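Local coordinates for flavin reductase (Uncultured bacterium, PDB 5CHO), which probably supplies reduced flavin to a partner tryptophan halogenase, as the FAD-binding reductase component of a bacterial two-component system, at residues F44-T49 with T62-T67; V98-A103 with A143-E148; P74-C79 with G165-A170. All blocks are in the same frame, centred on the assembly; numbering follows the deposited sequence.

Contact 1: F44-T49 with T62-T67; sequences FATGVT and TANSFT. With FAD (flavin-adenine dinucleotide), chain I.
Thr-49 and Ala-63 form an antiparallel hydrogen-bonded pair, with Thr-49 N to Ala-63 O at 2.8 Å and Ala-63 N to Thr-49 O at 2.9 Å. This is the open end of the hairpin made by strands 46-53 and 59-63. Beyond it, residues 64-66 leave the strand.

The Thr-49 hydroxyl adds a third bond. OG1 sits between the backbone N and the carbonyl carbon (chi1 78°), which brings it to 2.8 Å from Ala-63 O. It comes in tilted 34° from the carbonyl plane, while Thr-49 N approaches the same oxygen nearly along the C=O axis. Two donors from one residue therefore grip Ala-63 O. The methyl of Thr-49 turns to the next part of the loop, with CG2 3.7 Å from Phe-66 CB, the two side chains crossing at about a right angle. The Phe-66 ring leads away from this contact and meets Phe-44 of the second subunit edge-to-face. Near the flavin, Val-48 CG1 lies 3.7 Å from Thr-62 CG2, methyl against methyl. The Thr-62 hydroxyl is bonded elsewhere, to Ala-109 O. Asn-64 packs its CB over Gly-47 O, and its side chain crosses that of Thr-46.

Segment 62-67 also binds FAD. Thr-62 O accepts from the ribityl O2' of FAD at 2.7 Å. Asn-64 N donates to FAD N5 at 3.0 Å. Ser-65 N gives FAD O4 a weak bond; Ser-65 OG lies 2.7 Å from FAD O4 and accepts a bond from Cys-79 N.

Here the flavin is bound largely through main-chain N and O atoms, and the three Thr-49 to Ala-63 bonds would help fix that backbone. An N-H aimed at N5 is consistent with an oxidised flavin, whose N5 can accept.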
# COMPACT_ATOMS: atom_id res chain seq x y z
N PHE A 44 -5.44 -8.24 -2.08
CA PHE A 44 -4.11 -7.72 -1.75
C PHE A 44 -3.94 -7.49 -0.25
O PHE A 44 -4.56 -6.59 0.32
CB PHE A 44 -3.85 -6.41 -2.51
CG PHE A 44 -2.44 -5.90 -2.35
CD1 PHE A 44 -2.15 -4.91 -1.42
CD2 PHE A 44 -1.41 -6.40 -3.13
CE1 PHE A 44 -0.86 -4.43 -1.28
CE2 PHE A 44 -0.12 -5.93 -2.99
CZ PHE A 44 0.16 -4.95 -2.06
N ALA A 45 -3.10 -8.30 0.38
CA ALA A 45 -2.87 -8.20 1.81
C ALA A 45 -2.15 -6.91 2.16
O ALA A 45 -1.38 -6.38 1.35
CB ALA A 45 -2.07 -9.40 2.30
N THR A 46 -2.39 -6.42 3.37
CA THR A 46 -1.74 -5.22 3.86
C THR A 46 -1.47 -5.36 5.35
O THR A 46 -2.11 -6.16 6.03
CB THR A 46 -2.60 -3.95 3.68
OG1 THR A 46 -3.70 -4.00 4.59
CG2 THR A 46 -3.11 -3.80 2.26
N GLY A 47 -0.53 -4.57 5.85
CA GLY A 47 -0.42 -4.34 7.28
C GLY A 47 -1.51 -3.36 7.67
O GLY A 47 -2.39 -3.05 6.86
N VAL A 48 -1.46 -2.85 8.89
CA VAL A 48 -2.45 -1.88 9.34
C VAL A 48 -1.79 -0.79 10.17
O VAL A 48 -0.96 -1.09 11.03
CB VAL A 48 -3.56 -2.52 10.18
CG1 VAL A 48 -4.68 -1.52 10.42
CG2 VAL A 48 -4.11 -3.76 9.49
N THR A 49 -2.14 0.46 9.90
CA THR A 49 -1.64 1.59 10.68
C THR A 49 -2.74 2.40 11.36
O THR A 49 -3.92 2.25 11.05
CB THR A 49 -0.83 2.59 9.82
OG1 THR A 49 -1.74 3.41 9.09
CG2 THR A 49 0.09 1.87 8.86
N THR A 62 -7.83 4.69 11.48
CA THR A 62 -7.17 3.48 11.03
C THR A 62 -7.01 3.51 9.51
O THR A 62 -7.95 3.80 8.78
CB THR A 62 -7.96 2.22 11.46
OG1 THR A 62 -7.93 2.11 12.89
CG2 THR A 62 -7.36 0.98 10.83
N ALA A 63 -5.80 3.22 9.06
CA ALA A 63 -5.49 3.26 7.63
C ALA A 63 -4.60 2.09 7.22
O ALA A 63 -3.64 1.76 7.93
CB ALA A 63 -4.82 4.57 7.27
N ASN A 64 -4.92 1.46 6.10
CA ASN A 64 -4.07 0.43 5.51
C ASN A 64 -3.56 0.85 4.13
O ASN A 64 -2.90 0.07 3.44
CB ASN A 64 -4.83 -0.91 5.43
CG ASN A 64 -5.81 -0.97 4.27
OD1 ASN A 64 -6.30 0.05 3.79
ND2 ASN A 64 -6.12 -2.19 3.83
N SER A 65 -3.87 2.08 3.74
CA SER A 65 -3.42 2.61 2.45
C SER A 65 -2.01 3.19 2.56
O SER A 65 -1.51 3.81 1.62
CB SER A 65 -4.38 3.69 1.95
OG SER A 65 -4.41 4.79 2.84
N PHE A 66 -1.38 2.99 3.71
CA PHE A 66 -0.03 3.48 3.95
C PHE A 66 0.95 2.80 3.00
O PHE A 66 0.93 1.58 2.84
CB PHE A 66 0.38 3.25 5.40
CG PHE A 66 1.81 3.61 5.69
CD1 PHE A 66 2.17 4.92 5.99
CD2 PHE A 66 2.80 2.65 5.67
CE1 PHE A 66 3.48 5.24 6.27
CE2 PHE A 66 4.11 2.96 5.94
CZ PHE A 66 4.46 4.26 6.24
N THR A 67 1.82 3.60 2.38
CA THR A 67 2.75 3.11 1.37
C THR A 67 4.05 3.92 1.37
O THR A 67 4.03 5.15 1.33
CB THR A 67 2.12 3.15 -0.04
OG1 THR A 67 0.91 2.38 -0.04
CG2 THR A 67 3.07 2.58 -1.08
PA FAD I . -15.02 9.80 9.88
O1A FAD I . -15.44 11.15 10.38
O2A FAD I . -15.20 8.78 10.94
O5B FAD I . -15.92 9.37 8.61
C5B FAD I . -15.73 8.06 8.05
C4B FAD I . -16.90 7.71 7.06
O4B FAD I . -17.99 7.54 7.73
C3B FAD I . -17.15 8.89 6.12
O3B FAD I . -17.41 8.44 4.84
C2B FAD I . -18.37 9.60 6.70
O2B FAD I . -19.28 10.10 5.57
C1B FAD I . -19.01 8.72 7.38
N9A FAD I . -19.49 9.29 8.58
C8A FAD I . -18.94 9.20 9.82
N7A FAD I . -19.72 9.90 10.68
C5A FAD I . -20.76 10.42 9.97
C6A FAD I . -21.84 11.21 10.34
N6A FAD I . -22.29 11.77 11.61
N1A FAD I . -22.74 11.59 9.41
C2A FAD I . -22.60 11.20 8.10
N3A FAD I . -21.53 10.43 7.73
C4A FAD I . -20.62 10.04 8.67
N1 FAD I . -10.20 4.94 5.64
C2 FAD I . -9.49 5.82 4.72
O2 FAD I . -9.97 6.93 4.42
N3 FAD I . -8.22 5.40 4.13
C4 FAD I . -7.68 4.13 4.47
O4 FAD I . -6.68 3.80 4.01
C4X FAD I . -8.42 3.23 5.41
N5 FAD I . -7.90 1.94 5.76
C5X FAD I . -8.63 1.06 6.71
C6 FAD I . -8.11 -0.22 7.06
C7 FAD I . -8.81 -1.05 7.95
C7M FAD I . -7.96 -2.35 8.10
C8 FAD I . -10.02 -0.60 8.48
C8M FAD I . -10.70 -1.62 9.46
C9 FAD I . -10.52 0.66 8.14
C9A FAD I . -9.84 1.49 7.25
N10 FAD I . -10.38 2.80 6.90
C10 FAD I . -9.66 3.66 5.98
C1' FAD I . -11.68 3.28 7.46
C2' FAD I . -11.43 4.39 8.50
O2' FAD I . -10.57 3.92 9.48
C3' FAD I . -12.76 4.77 9.10
O3' FAD I . -13.58 5.32 8.11
C4' FAD I . -12.57 5.80 10.23
O4' FAD I . -13.74 5.91 10.93
C5' FAD I . -12.21 7.17 9.63
O5' FAD I . -12.05 8.12 10.68
P FAD I . -12.27 9.69 10.36
O1P FAD I . -12.55 10.42 11.65
O2P FAD I . -11.02 10.27 9.68
O3P FAD I . -13.50 9.83 9.41

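Contact 2: V98-A103 with A143-E148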
# COMPACT_ATOMS: atom_id res chain seq x y z
N VAL A 98 2.18 8.16 12.15
CA VAL A 98 1.77 6.87 11.63
C VAL A 98 2.36 5.78 12.52
O VAL A 98 3.56 5.78 12.77
CB VAL A 98 2.24 6.67 10.16
CG1 VAL A 98 1.84 5.30 9.63
CG2 VAL A 98 1.70 7.78 9.26
N SER A 99 1.51 4.87 12.99
CA SER A 99 1.97 3.74 13.80
C SER A 99 1.59 2.44 13.12
O SER A 99 0.42 2.21 12.83
CB SER A 99 1.37 3.79 15.21
OG SER A 99 1.51 5.07 15.80
N VAL A 100 2.58 1.59 12.89
CA VAL A 100 2.35 0.31 12.24
C VAL A 100 1.98 -0.71 13.32
O VAL A 100 2.74 -0.91 14.27
CB VAL A 100 3.59 -0.14 11.45
CG1 VAL A 100 3.39 -1.53 10.86
CG2 VAL A 100 3.89 0.87 10.35
N LEU A 101 0.83 -1.35 13.16
CA LEU A 101 0.25 -2.11 14.26
C LEU A 101 0.70 -3.55 14.34
O LEU A 101 0.77 -4.26 13.34
CB LEU A 101 -1.28 -2.06 14.17
CG LEU A 101 -1.90 -0.68 14.32
CD1 LEU A 101 -3.41 -0.77 14.21
CD2 LEU A 101 -1.49 -0.02 15.64
N ALA A 102 1.01 -3.97 15.57
CA ALA A 102 1.29 -5.37 15.87
C ALA A 102 0.01 -6.18 15.91
O ALA A 102 -1.09 -5.62 15.96
CB ALA A 102 2.03 -5.48 17.20
N ALA A 103 0.15 -7.50 15.90
CA ALA A 103 -0.99 -8.41 15.81
C ALA A 103 -1.91 -8.35 17.03
O ALA A 103 -3.11 -8.60 16.92
CB ALA A 103 -0.49 -9.83 15.59
N ALA A 143 3.61 -0.63 18.99
CA ALA A 143 3.60 -0.69 17.53
C ALA A 143 4.90 -1.27 17.00
O ALA A 143 5.93 -1.22 17.67
CB ALA A 143 3.35 0.69 16.95
N LEU A 144 4.84 -1.81 15.79
CA LEU A 144 6.03 -2.31 15.10
C LEU A 144 6.95 -1.18 14.68
O LEU A 144 8.16 -1.36 14.58
CB LEU A 144 5.62 -3.15 13.89
CG LEU A 144 4.76 -4.38 14.21
CD1 LEU A 144 4.48 -5.18 12.94
CD2 LEU A 144 5.40 -5.24 15.29
N ALA A 145 6.38 -0.00 14.41
CA ALA A 145 7.16 1.15 13.97
C ALA A 145 6.40 2.47 14.14
O ALA A 145 5.17 2.50 14.17
CB ALA A 145 7.56 0.97 12.51
N TRP A 146 7.16 3.56 14.26
CA TRP A 146 6.60 4.91 14.31
C TRP A 146 7.14 5.79 13.19
O TRP A 146 8.31 5.68 12.80
CB TRP A 146 6.91 5.59 15.65
CG TRP A 146 6.16 5.06 16.84
CD1 TRP A 146 5.03 4.30 16.84
CD2 TRP A 146 6.49 5.29 18.22
NE1 TRP A 146 4.64 4.03 18.13
CE2 TRP A 146 5.52 4.62 19.00
CE3 TRP A 146 7.51 5.98 18.87
CZ2 TRP A 146 5.55 4.64 20.39
CZ3 TRP A 146 7.54 5.99 20.24
CH2 TRP A 146 6.56 5.33 20.99
N PHE A 147 6.29 6.67 12.66
CA PHE A 147 6.71 7.71 11.73
C PHE A 147 6.08 9.03 12.13
O PHE A 147 4.93 9.06 12.57
CB PHE A 147 6.30 7.40 10.28
CG PHE A 147 6.81 6.09 9.75
CD1 PHE A 147 8.02 6.01 9.07
CD2 PHE A 147 6.06 4.93 9.93
CE1 PHE A 147 8.47 4.79 8.58
CE2 PHE A 147 6.51 3.72 9.44
CZ PHE A 147 7.72 3.65 8.77
N GLU A 148 6.83 10.12 11.98
CA GLU A 148 6.25 11.46 12.00
C GLU A 148 6.48 12.09 10.64
O GLU A 148 7.55 11.94 10.06
CB GLU A 148 6.84 12.34 13.10
CG GLU A 148 6.58 11.86 14.51
CD GLU A 148 7.16 12.82 15.54
OE1 GLU A 148 6.44 13.76 15.95
OE2 GLU A 148 8.33 12.64 15.94
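Val-100 meets Leu-144 and Phe-147 on the closely packed face of this antiparallel pair. Its two methyls divide the work. CG1, anti to the backbone N (chi1 175°), lies 4.1 Å from Leu-144 CB. CG2 reaches the edge of the Phe-147 ring, in its plane, 4.0 Å from CE2. Val-98 CB backs onto Phe-147 CB, and Ser-43 and Ile-40 of the second subunit pack on this same face. Leu-144 N also binds Val-100 O at 2.7 Å. Just before strand 145-157, Leu-144 CD2 rests 3.9 Å from Ala-102 CB. An alanine in place of Leu-144 would probably open a gap beside Ala-102 CB, where the CD2 methyl now packs.

The Ser-99 and Trp-146 face has fewer close contacts across the pair, and Trp-146 is partly exposed. Ser-99 OG comes to 3.8 Å from Trp-146 CD1 without bonding to the ring. Both polar groups turn to Ala-140 instead: Ser-99 OG to its N, Trp-146 NE1 to its O.

Val-98 and Phe-147 form the regular hydrogen-bonded pair, with both bonds at 2.9 Å. The strands belong to the curled antiparallel sheet characteristic of the split-barrel, FMN-binding fold of flavin reductases.

Contact 3: P74-C79 with G165-A170. With FAD (flavin-adenine dinucleotide), chain I.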
# COMPACT_ATOMS: atom_id res chain seq x y z
N PRO A 74 12.90 11.38 1.78
CA PRO A 74 12.11 10.35 2.46
C PRO A 74 10.62 10.69 2.50
O PRO A 74 10.22 11.60 3.24
CB PRO A 74 12.72 10.32 3.87
CG PRO A 74 13.22 11.71 4.07
CD PRO A 74 13.68 12.18 2.73
N LEU A 75 9.82 9.98 1.72
CA LEU A 75 8.40 10.25 1.59
C LEU A 75 7.55 9.00 1.82
O LEU A 75 7.98 7.89 1.53
CB LEU A 75 8.08 10.81 0.20
CG LEU A 75 8.68 12.13 -0.29
CD1 LEU A 75 8.20 12.47 -1.69
CD2 LEU A 75 8.37 13.27 0.67
N ILE A 76 6.35 9.20 2.37
CA ILE A 76 5.34 8.15 2.43
C ILE A 76 4.01 8.72 1.97
O ILE A 76 3.89 9.94 1.79
CB ILE A 76 5.19 7.55 3.85
CG1 ILE A 76 4.78 8.61 4.87
CG2 ILE A 76 6.50 6.90 4.28
CD1 ILE A 76 3.28 8.71 5.10
N LEU A 77 3.01 7.87 1.75
CA LEU A 77 1.67 8.36 1.46
C LEU A 77 0.60 7.55 2.17
O LEU A 77 0.81 6.40 2.55
CB LEU A 77 1.41 8.36 -0.05
CG LEU A 77 1.26 7.08 -0.87
CD1 LEU A 77 -0.07 6.37 -0.62
CD2 LEU A 77 1.41 7.43 -2.34
N VAL A 78 -0.55 8.19 2.35
CA VAL A 78 -1.77 7.53 2.81
C VAL A 78 -2.93 8.08 2.01
O VAL A 78 -2.90 9.23 1.58
CB VAL A 78 -2.03 7.78 4.31
CG1 VAL A 78 -0.95 7.13 5.18
CG2 VAL A 78 -2.12 9.28 4.60
N CYS A 79 -3.95 7.25 1.79
CA CYS A 79 -5.15 7.70 1.09
C CYS A 79 -6.29 7.86 2.08
O CYS A 79 -6.66 6.91 2.77
CB CYS A 79 -5.53 6.72 -0.02
SG CYS A 79 -4.21 6.41 -1.20
N GLY A 165 3.55 12.54 2.76
CA GLY A 165 4.25 13.10 3.90
C GLY A 165 5.75 12.95 3.77
O GLY A 165 6.23 11.87 3.41
N ARG A 166 6.48 14.02 4.03
CA ARG A 166 7.93 13.92 4.15
C ARG A 166 8.27 13.58 5.59
O ARG A 166 7.81 14.23 6.52
CB ARG A 166 8.64 15.21 3.73
CG ARG A 166 10.15 15.06 3.81
CD ARG A 166 10.95 16.29 3.46
NE ARG A 166 12.37 15.95 3.52
CZ ARG A 166 13.35 16.64 2.96
NH1 ARG A 166 13.10 17.75 2.26
NH2 ARG A 166 14.60 16.22 3.10
N LEU A 167 9.08 12.54 5.77
CA LEU A 167 9.41 12.05 7.09
C LEU A 167 10.24 13.05 7.88
O LEU A 167 11.20 13.62 7.35
CB LEU A 167 10.15 10.71 6.99
CG LEU A 167 9.33 9.57 6.37
CD1 LEU A 167 10.09 8.25 6.35
CD2 LEU A 167 8.01 9.40 7.09
N LEU A 168 9.87 13.26 9.14
CA LEU A 168 10.68 14.06 10.07
C LEU A 168 11.39 13.11 11.00
O LEU A 168 12.52 13.35 11.41
CB LEU A 168 9.82 15.04 10.86
CG LEU A 168 8.71 15.77 10.12
CD1 LEU A 168 7.90 16.60 11.12
CD2 LEU A 168 9.30 16.64 9.03
N THR A 169 10.71 12.02 11.34
CA THR A 169 11.30 10.95 12.12
C THR A 169 10.75 9.61 11.69
O THR A 169 9.67 9.51 11.10
CB THR A 169 11.04 11.10 13.64
OG1 THR A 169 9.63 11.04 13.90
CG2 THR A 169 11.60 12.41 14.16
N ALA A 170 11.51 8.57 11.99
CA ALA A 170 11.11 7.20 11.71
C ALA A 170 11.90 6.33 12.65
O ALA A 170 13.07 6.60 12.94
CB ALA A 170 11.37 6.84 10.26
PA FAD I . -15.02 9.80 9.88
O1A FAD I . -15.44 11.15 10.38
O2A FAD I . -15.20 8.78 10.94
O5B FAD I . -15.92 9.37 8.61
C5B FAD I . -15.73 8.06 8.05
C4B FAD I . -16.90 7.71 7.06
O4B FAD I . -17.99 7.54 7.73
C3B FAD I . -17.15 8.89 6.12
O3B FAD I . -17.41 8.44 4.84
C2B FAD I . -18.37 9.60 6.70
O2B FAD I . -19.28 10.10 5.57
C1B FAD I . -19.01 8.72 7.38
N9A FAD I . -19.49 9.29 8.58
C8A FAD I . -18.94 9.20 9.82
N7A FAD I . -19.72 9.90 10.68
C5A FAD I . -20.76 10.42 9.97
C6A FAD I . -21.84 11.21 10.34
N6A FAD I . -22.29 11.77 11.61
N1A FAD I . -22.74 11.59 9.41
C2A FAD I . -22.60 11.20 8.10
N3A FAD I . -21.53 10.43 7.73
C4A FAD I . -20.62 10.04 8.67
N1 FAD I . -10.20 4.94 5.64
C2 FAD I . -9.49 5.82 4.72
O2 FAD I . -9.97 6.93 4.42
N3 FAD I . -8.22 5.40 4.13
C4 FAD I . -7.68 4.13 4.47
O4 FAD I . -6.68 3.80 4.01
C4X FAD I . -8.42 3.23 5.41
N5 FAD I . -7.90 1.94 5.76
C5X FAD I . -8.63 1.06 6.71
C6 FAD I . -8.11 -0.22 7.06
C7 FAD I . -8.81 -1.05 7.95
C7M FAD I . -7.96 -2.35 8.10
C8 FAD I . -10.02 -0.60 8.48
C8M FAD I . -10.70 -1.62 9.46
C9 FAD I . -10.52 0.66 8.14
C9A FAD I . -9.84 1.49 7.25
N10 FAD I . -10.38 2.80 6.90
C10 FAD I . -9.66 3.66 5.98
C1' FAD I . -11.68 3.28 7.46
C2' FAD I . -11.43 4.39 8.50
O2' FAD I . -10.57 3.92 9.48
C3' FAD I . -12.76 4.77 9.10
O3' FAD I . -13.58 5.32 8.11
C4' FAD I . -12.57 5.80 10.23
O4' FAD I . -13.74 5.91 10.93
C5' FAD I . -12.21 7.17 9.63
O5' FAD I . -12.05 8.12 10.68
P FAD I . -12.27 9.69 10.36
O1P FAD I . -12.55 10.42 11.65
O2P FAD I . -11.02 10.27 9.68
O3P FAD I . -13.50 9.83 9.41
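Leu-75 and Arg-166 face each other as a non-hydrogen-bonded pair, next to the hydrogen-bonded pair of Ile-76 and Gly-165. Together they join strands 74-81 and 160-172 in the antiparallel barrel sheet of the flavin reductase fold. The strand segments are well twisted, with 140° between their directions.

The backbone bonds are regular. Ile-76 N donates to Gly-165 O at 2.9 Å, and Gly-165 N returns a bond to Ile-76 O at 2.8 Å. Further along, Leu-167 N reaches Pro-74 O, also at 2.9 Å. The ring nitrogen of Pro-74 has no hydrogen to give, so this residue joins the ladder through its carbonyl. Weaker CA-H...O contacts run from Arg-166 CA to Pro-74 O and from Leu-75 CA to Gly-165 O.

The apolar contacts lie on two faces. On one, Leu-167 packs against Ile-76. Its CD2 lies 4.0 Å from Ile-76 CG1 and nearly as close to CG2, so it meets both branches, the two side chains crossing at about a right angle. Pro-74 CB sits alongside Leu-167 CB. Phe-41 of the second subunit also packs on Ile-76. On the other face, Leu-75 CD2 reaches across to 3.6 Å from Arg-166 CB.

The charged end of Arg-166 takes little part. The chain runs out fully extended, with CG anti to the backbone N (chi1 -178°). This carries the guanidinium past the Pro-74 ring, where NE comes to 4.1 Å from Pro-74 CD.

At Leu-168 and Thr-169 the second strand has a classic beta bulge opposite Glu-148, and it turns a corner there. At the other end of strand 74-81 lies the flavin. FAD N3 donates to Cys-79 O at 2.6 Å, with an N-H...O angle of 165°.

How the contacts relate
All three contacts belong to one curled sheet, and all touch the second subunit. Contact 1 is buried, nearest the chain centre; contact 2 is buried too, with Trp-146 partly exposed. Contact 3 is farthest from the centre and its Arg-166 is exposed, though most of it is buried. Contacts 1 and 2 lie on neighbouring strands, linked by a probable hydrogen bond between Val-48 O and Leu-101 N. Contacts 2 and 3 meet where Glu-148 binds Leu-168 and Thr-169. Phe-66 of contact 1 packs against Val-98, Phe-147 and Ile-76 of the others. Contacts 1 and 3 both bind FAD. Contact 1 adds a side-chain hydrogen bond to its backbone pair; contacts 2 and 3 have apolar side chains there.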